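Local coordinates for protein glycerol kinase, putative (Plasmodium falciparum, PDB 2W40) that probably transfers a phosphate group from ATP to glycerol to give sn-glycerol 3-phosphate, as a member of the FGGY family of carbohydrate kinases, at residues S331-I336 with T418-F423; L384-A389 with M424-D429; T185-T190 with L198-K203; F138-I143 with K206-T211. All blocks are in the same frame, centred on the assembly; numbering follows the deposited sequence.

Contact 1 of 4, residues S331-I336 with T418-F423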
# COMPACT_ATOMS: atom_id res chain seq x y z
N SER C 331 -7.18 -16.86 7.02
CA SER C 331 -7.48 -17.40 8.35
C SER C 331 -6.74 -16.65 9.43
O SER C 331 -7.13 -16.65 10.62
CB SER C 331 -6.99 -18.83 8.37
OG SER C 331 -5.59 -18.82 8.04
N GLU C 332 -5.68 -15.99 9.00
CA GLU C 332 -4.83 -15.21 9.91
C GLU C 332 -5.41 -13.89 10.43
O GLU C 332 -4.83 -13.29 11.36
CB GLU C 332 -3.54 -14.84 9.15
CG GLU C 332 -2.70 -16.03 8.77
CD GLU C 332 -1.44 -15.63 7.98
OE1 GLU C 332 -1.35 -14.46 7.52
OE2 GLU C 332 -0.55 -16.51 7.86
N ALA C 333 -6.48 -13.41 9.81
CA ALA C 333 -6.91 -12.09 10.04
C ALA C 333 -7.24 -11.88 11.54
O ALA C 333 -7.00 -10.77 12.07
CB ALA C 333 -8.11 -11.81 9.15
N SER C 334 -7.74 -12.91 12.26
CA SER C 334 -8.02 -12.72 13.69
C SER C 334 -6.73 -12.55 14.48
O SER C 334 -6.57 -11.63 15.33
CB SER C 334 -8.83 -13.92 14.27
OG SER C 334 -9.02 -13.85 15.70
N ASP C 335 -5.82 -13.46 14.21
CA ASP C 335 -4.53 -13.43 14.90
C ASP C 335 -3.84 -12.10 14.60
O ASP C 335 -3.35 -11.41 15.52
CB ASP C 335 -3.65 -14.59 14.47
CG ASP C 335 -3.99 -15.90 15.18
OD1 ASP C 335 -4.66 -15.85 16.29
OD2 ASP C 335 -3.65 -16.98 14.61
N ILE C 336 -3.91 -11.68 13.34
CA ILE C 336 -3.38 -10.32 12.96
C ILE C 336 -4.07 -9.24 13.77
O ILE C 336 -3.41 -8.37 14.31
CB ILE C 336 -3.50 -9.96 11.45
CG1 ILE C 336 -2.47 -10.67 10.61
CG2 ILE C 336 -3.30 -8.40 11.17
CD1 ILE C 336 -2.64 -10.45 9.06
N THR C 418 -17.42 -13.03 10.70
CA THR C 418 -18.11 -12.83 11.97
C THR C 418 -17.56 -13.76 13.05
O THR C 418 -17.88 -13.61 14.24
CB THR C 418 -19.66 -12.98 11.78
OG1 THR C 418 -19.91 -14.36 11.54
CG2 THR C 418 -20.22 -12.10 10.64
N LYS C 419 -16.73 -14.71 12.67
CA LYS C 419 -16.01 -15.54 13.69
C LYS C 419 -14.75 -14.90 14.31
O LYS C 419 -14.20 -15.42 15.28
CB LYS C 419 -15.65 -16.88 13.03
CG LYS C 419 -16.90 -17.57 12.47
CD LYS C 419 -18.03 -17.67 13.52
CE LYS C 419 -19.44 -17.88 12.93
NZ LYS C 419 -20.26 -16.69 12.94
N ASN C 420 -14.29 -13.77 13.71
CA ASN C 420 -13.09 -13.03 14.08
C ASN C 420 -13.60 -12.08 15.13
O ASN C 420 -14.19 -11.02 14.84
CB ASN C 420 -12.55 -12.39 12.81
CG ASN C 420 -11.38 -11.49 13.02
OD1 ASN C 420 -11.10 -11.01 14.13
ND2 ASN C 420 -10.65 -11.23 11.87
N LYS C 421 -13.37 -12.45 16.39
CA LYS C 421 -13.85 -11.63 17.53
C LYS C 421 -13.29 -10.21 17.58
O LYS C 421 -14.06 -9.30 17.81
CB LYS C 421 -13.59 -12.30 18.91
CG LYS C 421 -14.47 -13.55 19.14
CD LYS C 421 -13.78 -14.48 20.15
CE LYS C 421 -14.74 -15.35 20.94
NZ LYS C 421 -14.40 -15.32 22.44
N PRO C 422 -11.95 -10.02 17.41
CA PRO C 422 -11.52 -8.60 17.38
C PRO C 422 -12.09 -7.79 16.24
O PRO C 422 -12.40 -6.64 16.42
CB PRO C 422 -10.00 -8.65 17.30
CG PRO C 422 -9.68 -10.04 16.97
CD PRO C 422 -10.80 -10.96 17.40
N PHE C 423 -12.28 -8.41 15.12
CA PHE C 423 -12.97 -7.69 14.02
C PHE C 423 -14.39 -7.31 14.36
O PHE C 423 -14.80 -6.11 14.23
CB PHE C 423 -12.95 -8.59 12.76
CG PHE C 423 -13.62 -7.97 11.57
CD1 PHE C 423 -13.16 -6.81 10.98
CD2 PHE C 423 -14.78 -8.54 11.05
CE1 PHE C 423 -13.80 -6.23 9.82
CE2 PHE C 423 -15.41 -7.94 9.96
CZ PHE C 423 -14.90 -6.82 9.31
O HOH W 1 -11.30 -14.62 17.04
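N420 presses its carboxamide against S334 on helix 333-339, and van der Waals contact does most of the work. The amide carbon N420 CG lies 3.6 Å from S334 CA, while N420 ND2 sits 3.5 Å from A333 C. Although N420 ND2 also comes within 3.4 Å of S334 N, both are donors, so that approach is packing alone. P422 adds its ring, with P422 CD 3.8 Å from S334 OG. The small side chains of A333 and S334 let the two chain segments come this close.

The polar interactions are of two kinds, a water bridge and a cap. S334 holds OG anti to its backbone N (chi1 174°), and this hydroxyl, S334 OG, is hydrogen-bonded to a water at 2.8 Å. The same water accepts from K421 N at 3.1 Å, which bridges the two segments and satisfies a first-turn amide of helix 421-431. N420 is the N-cap of that helix: N420 OD1 accepts from F423 N at 3.0 Å, the donor standing well above the carbonyl plane. P422, which has no N-H to satisfy, fits naturally into this first turn.

S334 binds ADP in a nucleotide-bound structure of this protein, and N420 lies near G416, another ADP-binding residue. The capped helix start thus belongs to the surroundings of the nucleotide site in the C-terminal domain of an FGGY kinase.

Contact 2 of 4, residues L384-A389 with M424-D429. With EDO (1,2-ethanediol), chain B.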
# COMPACT_ATOMS: atom_id res chain seq x y z
N LEU C 384 -7.15 -2.38 6.35
CA LEU C 384 -8.17 -2.74 5.30
C LEU C 384 -9.48 -3.21 6.06
O LEU C 384 -10.59 -2.75 5.77
CB LEU C 384 -7.72 -3.77 4.30
CG LEU C 384 -8.76 -4.12 3.26
CD1 LEU C 384 -8.21 -4.26 1.83
CD2 LEU C 384 -9.58 -5.36 3.68
N LEU C 385 -9.26 -4.02 7.11
CA LEU C 385 -10.37 -4.59 7.89
C LEU C 385 -11.09 -3.50 8.63
O LEU C 385 -12.33 -3.39 8.61
CB LEU C 385 -9.79 -5.64 8.83
CG LEU C 385 -9.32 -6.91 8.10
CD1 LEU C 385 -8.70 -7.85 9.18
CD2 LEU C 385 -10.41 -7.60 7.30
N GLU C 386 -10.32 -2.57 9.20
CA GLU C 386 -10.92 -1.41 9.82
C GLU C 386 -11.74 -0.61 8.85
O GLU C 386 -12.81 -0.11 9.22
CB GLU C 386 -9.89 -0.55 10.53
CG GLU C 386 -9.16 -1.18 11.74
CD GLU C 386 -8.40 -0.14 12.59
OE1 GLU C 386 -8.29 1.08 12.18
OE2 GLU C 386 -7.88 -0.54 13.69
N GLY C 387 -11.22 -0.41 7.66
CA GLY C 387 -11.99 0.28 6.60
C GLY C 387 -13.36 -0.32 6.26
O GLY C 387 -14.27 0.39 5.86
N ILE C 388 -13.53 -1.62 6.46
CA ILE C 388 -14.87 -2.25 6.34
C ILE C 388 -15.80 -1.64 7.37
O ILE C 388 -16.93 -1.22 7.04
CB ILE C 388 -14.78 -3.80 6.39
CG1 ILE C 388 -13.80 -4.37 5.32
CG2 ILE C 388 -16.22 -4.44 6.35
CD1 ILE C 388 -13.55 -5.87 5.45
N ALA C 389 -15.36 -1.66 8.64
CA ALA C 389 -16.13 -1.09 9.73
C ALA C 389 -16.49 0.35 9.56
O ALA C 389 -17.66 0.72 9.71
CB ALA C 389 -15.45 -1.37 11.09
N MET C 424 -15.18 -8.28 14.85
CA MET C 424 -16.57 -7.98 15.20
C MET C 424 -16.64 -6.96 16.34
O MET C 424 -17.53 -6.08 16.38
CB MET C 424 -17.27 -9.29 15.53
CG MET C 424 -17.52 -10.21 14.33
SD MET C 424 -18.11 -9.26 12.79
CE MET C 424 -19.67 -8.98 13.40
N GLN C 425 -15.70 -7.03 17.30
CA GLN C 425 -15.68 -6.06 18.39
C GLN C 425 -15.43 -4.63 17.85
O GLN C 425 -16.08 -3.70 18.23
CB GLN C 425 -14.66 -6.46 19.44
CG GLN C 425 -14.73 -5.53 20.65
CD GLN C 425 -16.09 -5.56 21.37
OE1 GLN C 425 -16.44 -6.59 21.92
NE2 GLN C 425 -16.77 -4.47 21.40
N PHE C 426 -14.48 -4.54 16.91
CA PHE C 426 -14.17 -3.24 16.27
C PHE C 426 -15.39 -2.71 15.51
O PHE C 426 -15.69 -1.53 15.57
CB PHE C 426 -12.98 -3.36 15.34
CG PHE C 426 -12.50 -2.07 14.84
CD1 PHE C 426 -11.69 -1.26 15.59
CD2 PHE C 426 -12.87 -1.57 13.59
CE1 PHE C 426 -11.23 -0.07 15.15
CE2 PHE C 426 -12.41 -0.34 13.18
CZ PHE C 426 -11.59 0.39 13.95
N ASN C 427 -16.08 -3.60 14.78
CA ASN C 427 -17.32 -3.18 14.10
C ASN C 427 -18.35 -2.65 15.08
O ASN C 427 -18.92 -1.59 14.92
CB ASN C 427 -17.94 -4.37 13.29
CG ASN C 427 -17.32 -4.54 11.91
OD1 ASN C 427 -17.97 -4.22 10.91
ND2 ASN C 427 -16.07 -5.00 11.85
N SER C 428 -18.56 -3.40 16.18
CA SER C 428 -19.57 -2.99 17.18
C SER C 428 -19.20 -1.67 17.81
O SER C 428 -20.06 -0.78 17.93
CB SER C 428 -19.74 -4.05 18.27
OG SER C 428 -20.74 -3.62 19.19
N ASP C 429 -17.88 -1.51 18.12
CA ASP C 429 -17.31 -0.30 18.66
C ASP C 429 -17.56 0.91 17.69
O ASP C 429 -18.12 1.98 18.06
CB ASP C 429 -15.85 -0.44 18.90
CG ASP C 429 -15.48 -1.25 20.08
OD1 ASP C 429 -16.37 -1.63 20.87
OD2 ASP C 429 -14.25 -1.51 20.22
C1 EDO B . -8.22 4.33 12.86
O1 EDO B . -8.73 3.20 13.62
C2 EDO B . -6.68 4.26 12.83
O2 EDO B . -6.11 4.39 14.17
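E386 lays its aliphatic stem and carboxylate over one face of the F426 ring. E386 CG is 3.9 Å from the F426 ring centroid, a CH-pi contact displaced toward the rim, and the carboxylate continues nearly parallel to the ring, the planes 13° apart, with E386 CD 3.5 Å from F426 CZ. The pair joins two helices of the actin-like C-terminal domain, 377-403 and 421-431, whose segments run roughly in the same direction at -38° with their axes 9.4 Å apart.

F426 reaches across because its CG is anti to the backbone N (chi1 -171°). Its edge meets A389, whose methyl carbon A389 CB lies 3.6 Å from F426 CD2 and is small enough to leave room for an aromatic ring between the helices. N427 lays the face of its amide over the same methyl, with CG, OD1 and ND2 about equally far from A389 CB. That amide is held from both ends, OD1 by Y268 OH and ND2 by F423 O, so a polar side chain can be buried here.

The E386 carboxylate is likewise provided for. OE2 makes a salt bridge with R382 NE, which probably favours the ionised acid. An ethanediol, probably from the crystallisation liquor and also bonded to K488 NZ, donates from O1 to E386 OE1 at 2.6 Å.

Contact 3 of 4, residues T185-T190 with L198-K203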
# COMPACT_ATOMS: atom_id res chain seq x y z
N THR C 185 -36.28 -10.35 -6.82
CA THR C 185 -35.09 -9.79 -6.16
C THR C 185 -33.92 -9.53 -7.13
O THR C 185 -33.39 -8.40 -7.17
CB THR C 185 -34.62 -10.57 -4.92
OG1 THR C 185 -34.06 -11.85 -5.29
CG2 THR C 185 -35.81 -10.71 -3.93
N ASN C 186 -33.61 -10.52 -8.00
CA ASN C 186 -32.60 -10.33 -9.00
C ASN C 186 -33.00 -9.30 -10.05
O ASN C 186 -32.16 -8.48 -10.45
CB ASN C 186 -32.25 -11.66 -9.66
CG ASN C 186 -31.18 -12.45 -8.85
OD1 ASN C 186 -30.03 -12.01 -8.76
ND2 ASN C 186 -31.54 -13.59 -8.34
N ALA C 187 -34.27 -9.31 -10.45
CA ALA C 187 -34.75 -8.33 -11.44
C ALA C 187 -34.58 -6.90 -10.90
O ALA C 187 -34.36 -5.95 -11.68
CB ALA C 187 -36.19 -8.56 -11.89
N SER C 188 -34.69 -6.72 -9.58
CA SER C 188 -34.62 -5.38 -8.95
C SER C 188 -33.17 -4.79 -8.95
O SER C 188 -32.97 -3.63 -8.59
CB SER C 188 -35.17 -5.45 -7.54
OG SER C 188 -34.23 -5.95 -6.62
N ARG C 189 -32.20 -5.67 -9.38
CA ARG C 189 -30.78 -5.35 -9.36
C ARG C 189 -30.24 -4.97 -10.74
O ARG C 189 -29.03 -4.87 -10.98
CB ARG C 189 -29.99 -6.50 -8.80
CG ARG C 189 -30.53 -7.00 -7.49
CD ARG C 189 -30.69 -5.93 -6.43
NE ARG C 189 -29.39 -5.39 -5.99
CZ ARG C 189 -29.13 -4.75 -4.86
NH1 ARG C 189 -30.10 -4.41 -4.00
NH2 ARG C 189 -27.88 -4.44 -4.55
N THR C 190 -31.17 -4.84 -11.66
CA THR C 190 -30.80 -4.68 -13.09
C THR C 190 -30.83 -3.20 -13.59
O THR C 190 -30.17 -2.91 -14.65
CB THR C 190 -31.77 -5.52 -13.99
OG1 THR C 190 -33.09 -4.97 -13.88
CG2 THR C 190 -31.71 -7.05 -13.78
N LEU C 198 -43.12 -4.27 -10.42
CA LEU C 198 -42.46 -5.52 -10.55
C LEU C 198 -42.43 -6.04 -11.97
O LEU C 198 -42.35 -7.26 -12.22
CB LEU C 198 -43.01 -6.58 -9.61
CG LEU C 198 -43.07 -6.19 -8.12
CD1 LEU C 198 -43.61 -7.35 -7.24
CD2 LEU C 198 -41.86 -5.59 -7.55
N GLN C 199 -42.50 -5.10 -12.92
CA GLN C 199 -42.36 -5.45 -14.33
C GLN C 199 -41.18 -4.79 -15.02
O GLN C 199 -40.75 -3.75 -14.61
CB GLN C 199 -43.59 -4.92 -15.04
CG GLN C 199 -44.98 -5.38 -14.47
CD GLN C 199 -45.25 -6.83 -14.66
OE1 GLN C 199 -44.66 -7.49 -15.54
NE2 GLN C 199 -46.13 -7.39 -13.82
N TRP C 200 -40.64 -5.41 -16.03
CA TRP C 200 -39.62 -4.76 -16.88
C TRP C 200 -40.21 -3.46 -17.39
O TRP C 200 -41.40 -3.44 -17.82
CB TRP C 200 -39.24 -5.65 -18.03
CG TRP C 200 -38.65 -6.99 -17.67
CD1 TRP C 200 -39.14 -8.18 -18.01
CD2 TRP C 200 -37.50 -7.23 -16.87
NE1 TRP C 200 -38.36 -9.21 -17.53
CE2 TRP C 200 -37.31 -8.66 -16.84
CE3 TRP C 200 -36.53 -6.41 -16.24
CZ2 TRP C 200 -36.25 -9.27 -16.16
CZ3 TRP C 200 -35.48 -7.02 -15.55
CH2 TRP C 200 -35.33 -8.46 -15.55
N ASP C 201 -39.42 -2.41 -17.33
CA ASP C 201 -39.88 -1.05 -17.69
C ASP C 201 -39.40 -0.67 -19.10
O ASP C 201 -38.18 -0.63 -19.38
CB ASP C 201 -39.36 -0.07 -16.70
CG ASP C 201 -39.97 1.32 -16.92
OD1 ASP C 201 -41.20 1.48 -16.77
OD2 ASP C 201 -39.17 2.18 -17.35
N GLU C 202 -40.37 -0.34 -19.95
CA GLU C 202 -40.06 0.01 -21.33
C GLU C 202 -39.13 1.22 -21.47
O GLU C 202 -38.18 1.21 -22.25
CB GLU C 202 -41.36 0.20 -22.17
CG GLU C 202 -41.06 0.30 -23.66
CD GLU C 202 -42.30 0.48 -24.53
OE1 GLU C 202 -43.42 0.14 -24.05
OE2 GLU C 202 -42.11 0.97 -25.67
N LYS C 203 -39.37 2.23 -20.63
CA LYS C 203 -38.57 3.43 -20.66
C LYS C 203 -37.13 3.16 -20.26
O LYS C 203 -36.16 3.59 -20.89
CB LYS C 203 -39.20 4.49 -19.73
CG LYS C 203 -40.52 5.13 -20.17
CD LYS C 203 -40.90 6.41 -19.36
CE LYS C 203 -42.38 6.71 -19.60
NZ LYS C 203 -43.23 5.53 -19.14
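W200 points the six-membered end of its indole at A187 and T190, the first and last residues of a type I beta turn that overlaps helix 184-187 in the N-terminal domain of this FGGY kinase. The tryptophan stands just ahead of helix 202-207, for which D201 is the N-cap, so the contact joins this turn to the lead-in of the next helix.

With CG of W200 anti to its carbonyl carbon (chi1 -60°), the indole swings toward the turn even though the side chain does not set out in that direction. W200 CH2 comes to 3.8 Å from A187 CB, which approaches the ring obliquely; the short alanine side chain lets the indole come close to the backbone of the turn. The opposite end of the indole is polar and is satisfied by NE1 bonding to P217 O, which helps to fix the ring's rotation. I219 packs against both A187 and W200.

T190 places OG1 between its own N and carbonyl carbon (chi1 66°), which puts the hydroxyl within reach of A187 O. T190 OG1 folds back across the turn to donate to A187 O at 2.7 Å, reinforcing the weak backbone bond from T190 N to the same oxygen. It also accepts from L192 N. Threonine thus serves the turn with its hydroxyl, one bond donated and one accepted, while its methyl T190 CG2 lies 4.2 Å from W200 CZ3. The hydroxyl itself meets the indole at its edge, in the ring plane, with T190 OG1 3.6 Å from W200 CZ3.

Contact 4 of 4, residues F138-I143 with K206-T211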
# COMPACT_ATOMS: atom_id res chain seq x y z
N PHE C 138 -25.21 -1.88 -10.82
CA PHE C 138 -26.35 -2.59 -11.45
C PHE C 138 -26.08 -3.08 -12.85
O PHE C 138 -25.11 -2.72 -13.41
CB PHE C 138 -27.60 -1.80 -11.29
CG PHE C 138 -28.24 -1.90 -9.91
CD1 PHE C 138 -27.51 -2.25 -8.77
CD2 PHE C 138 -29.61 -1.75 -9.79
CE1 PHE C 138 -28.15 -2.37 -7.52
CE2 PHE C 138 -30.26 -1.85 -8.54
CZ PHE C 138 -29.49 -2.11 -7.41
N SER C 139 -26.92 -3.97 -13.37
CA SER C 139 -26.60 -4.65 -14.63
C SER C 139 -26.64 -3.70 -15.85
O SER C 139 -25.89 -3.93 -16.83
CB SER C 139 -27.58 -5.79 -14.91
OG SER C 139 -27.61 -6.70 -13.84
N ALA C 140 -27.55 -2.72 -15.78
CA ALA C 140 -27.99 -2.00 -17.02
C ALA C 140 -26.80 -1.37 -17.78
O ALA C 140 -26.72 -1.49 -19.00
CB ALA C 140 -28.98 -0.90 -16.72
N PHE C 141 -25.91 -0.68 -17.07
CA PHE C 141 -24.79 -0.03 -17.85
C PHE C 141 -23.80 -1.00 -18.41
O PHE C 141 -23.19 -0.73 -19.44
CB PHE C 141 -24.04 1.03 -17.02
CG PHE C 141 -24.78 2.35 -16.92
CD1 PHE C 141 -24.56 3.31 -17.89
CD2 PHE C 141 -25.66 2.62 -15.91
CE1 PHE C 141 -25.21 4.54 -17.88
CE2 PHE C 141 -26.31 3.85 -15.89
CZ PHE C 141 -26.08 4.82 -16.89
N LYS C 142 -23.69 -2.16 -17.77
CA LYS C 142 -22.90 -3.29 -18.37
C LYS C 142 -23.54 -3.83 -19.64
O LYS C 142 -22.84 -4.13 -20.62
CB LYS C 142 -22.72 -4.32 -17.29
CG LYS C 142 -21.82 -3.65 -16.29
CD LYS C 142 -22.45 -3.53 -15.00
CE LYS C 142 -22.01 -4.52 -14.02
NZ LYS C 142 -21.20 -3.85 -13.01
N ILE C 143 -24.85 -3.92 -19.65
CA ILE C 143 -25.52 -4.41 -20.80
C ILE C 143 -25.28 -3.37 -21.92
O ILE C 143 -25.03 -3.72 -23.07
CB ILE C 143 -27.02 -4.52 -20.51
CG1 ILE C 143 -27.31 -5.70 -19.47
CG2 ILE C 143 -27.83 -4.74 -21.80
CD1 ILE C 143 -28.75 -5.61 -18.73
N LYS C 206 -35.38 1.37 -23.05
CA LYS C 206 -35.04 2.33 -24.13
C LYS C 206 -33.78 3.09 -23.83
O LYS C 206 -32.87 3.20 -24.68
CB LYS C 206 -36.23 3.29 -24.44
CG LYS C 206 -35.94 4.29 -25.52
CD LYS C 206 -37.11 5.32 -25.71
CE LYS C 206 -36.89 6.29 -26.95
NZ LYS C 206 -36.50 5.49 -28.18
N ILE C 207 -33.63 3.52 -22.58
CA ILE C 207 -32.44 4.22 -22.19
C ILE C 207 -31.23 3.35 -22.45
O ILE C 207 -30.24 3.83 -23.01
CB ILE C 207 -32.49 4.62 -20.65
CG1 ILE C 207 -33.57 5.69 -20.37
CG2 ILE C 207 -31.11 5.07 -20.14
CD1 ILE C 207 -33.82 5.95 -18.80
N PHE C 208 -31.35 2.05 -22.11
CA PHE C 208 -30.21 1.19 -22.18
C PHE C 208 -30.03 0.46 -23.50
O PHE C 208 -29.24 -0.48 -23.60
CB PHE C 208 -30.20 0.30 -20.96
CG PHE C 208 -29.86 1.07 -19.69
CD1 PHE C 208 -28.59 1.59 -19.50
CD2 PHE C 208 -30.85 1.32 -18.71
CE1 PHE C 208 -28.29 2.37 -18.36
CE2 PHE C 208 -30.55 2.07 -17.58
CZ PHE C 208 -29.29 2.59 -17.40
N ASN C 209 -30.80 0.86 -24.49
CA ASN C 209 -30.75 0.33 -25.91
C ASN C 209 -31.16 -1.11 -26.05
O ASN C 209 -30.75 -1.87 -27.01
CB ASN C 209 -29.30 0.43 -26.45
CG ASN C 209 -28.77 1.83 -26.63
OD1 ASN C 209 -29.16 2.85 -26.00
ND2 ASN C 209 -27.79 1.89 -27.48
N ILE C 210 -32.03 -1.54 -25.13
CA ILE C 210 -32.61 -2.86 -25.19
C ILE C 210 -33.86 -2.73 -26.02
O ILE C 210 -34.91 -2.41 -25.47
CB ILE C 210 -32.91 -3.45 -23.80
CG1 ILE C 210 -31.60 -3.56 -23.00
CG2 ILE C 210 -33.68 -4.76 -23.95
CD1 ILE C 210 -31.77 -3.76 -21.56
N THR C 211 -33.72 -2.94 -27.34
CA THR C 211 -34.78 -2.61 -28.29
C THR C 211 -35.84 -3.67 -28.41
O THR C 211 -36.91 -3.44 -29.01
CB THR C 211 -34.18 -2.44 -29.72
OG1 THR C 211 -33.50 -3.65 -30.03
CG2 THR C 211 -33.20 -1.29 -29.80
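The F208 ring is covered on both faces and met at its edge. Over one face, almost on the ring normal, stands the methyl of A140, its CB 3.3 Å from the F208 centroid in a tight CH-pi contact. The opposite face carries CG2 of I207, its neighbour in sequence, 3.9 Å above the plane. At the edge F208 meets F141 in a T-shaped pair: the ring centroids are 4.8 Å apart, the planes stand at 81°, and F208 CE1 points into the middle of the F141 face, 3.5 Å from F141 CE2. F141 leaves its backbone facing away from this partner, but with CG anti to its carbonyl carbon (chi1 -79°) the ring turns back to offer its face. F134 and F117 make further edge-to-face pairs with F141, which extends the aromatic cluster.

F208 stands where helix 202-207 ends, in a Schellman motif: N209, at positive phi, is the C-prime residue, N209 N bonds to K206 O at 3.1 Å, and I210 N bonds to C205 O. F208 is the first residue to depart from helical geometry, and the turn of the chain past N209 carries I210 toward the same neighbour, helix 140-149. Both helices belong to the N-terminal domain.

There the branched chains of I143 and I210 cross at about a right angle. I143 presents CG2, the branch anti to its backbone N, at 4.1 Å from I210 CD1; these purely apolar residues suit a buried position where L192 also packs on I210.

How the contacts relate
The four contacts form two pairs on opposite sides of the chain's centre. Along the sequence contact 4 opens first and contact 3 lies within its span, both in the N-terminal FGGY domain; contacts 1 and 2 follow in the C-terminal domain, their segments interleaved. Within each pair the centres are about 11 Å apart and the atoms touch. Contacts 1 and 2 share helix 421-431, and F423 packs on I388; contacts 3 and 4 share helix 202-207, with T190 O against A140 CB. Between the pairs the centres lie about 34 to 41 Å apart, without touching. Each pair lies within one domain of the two-domain kinase, and the ADP-binding residue S334 belongs to contact 1.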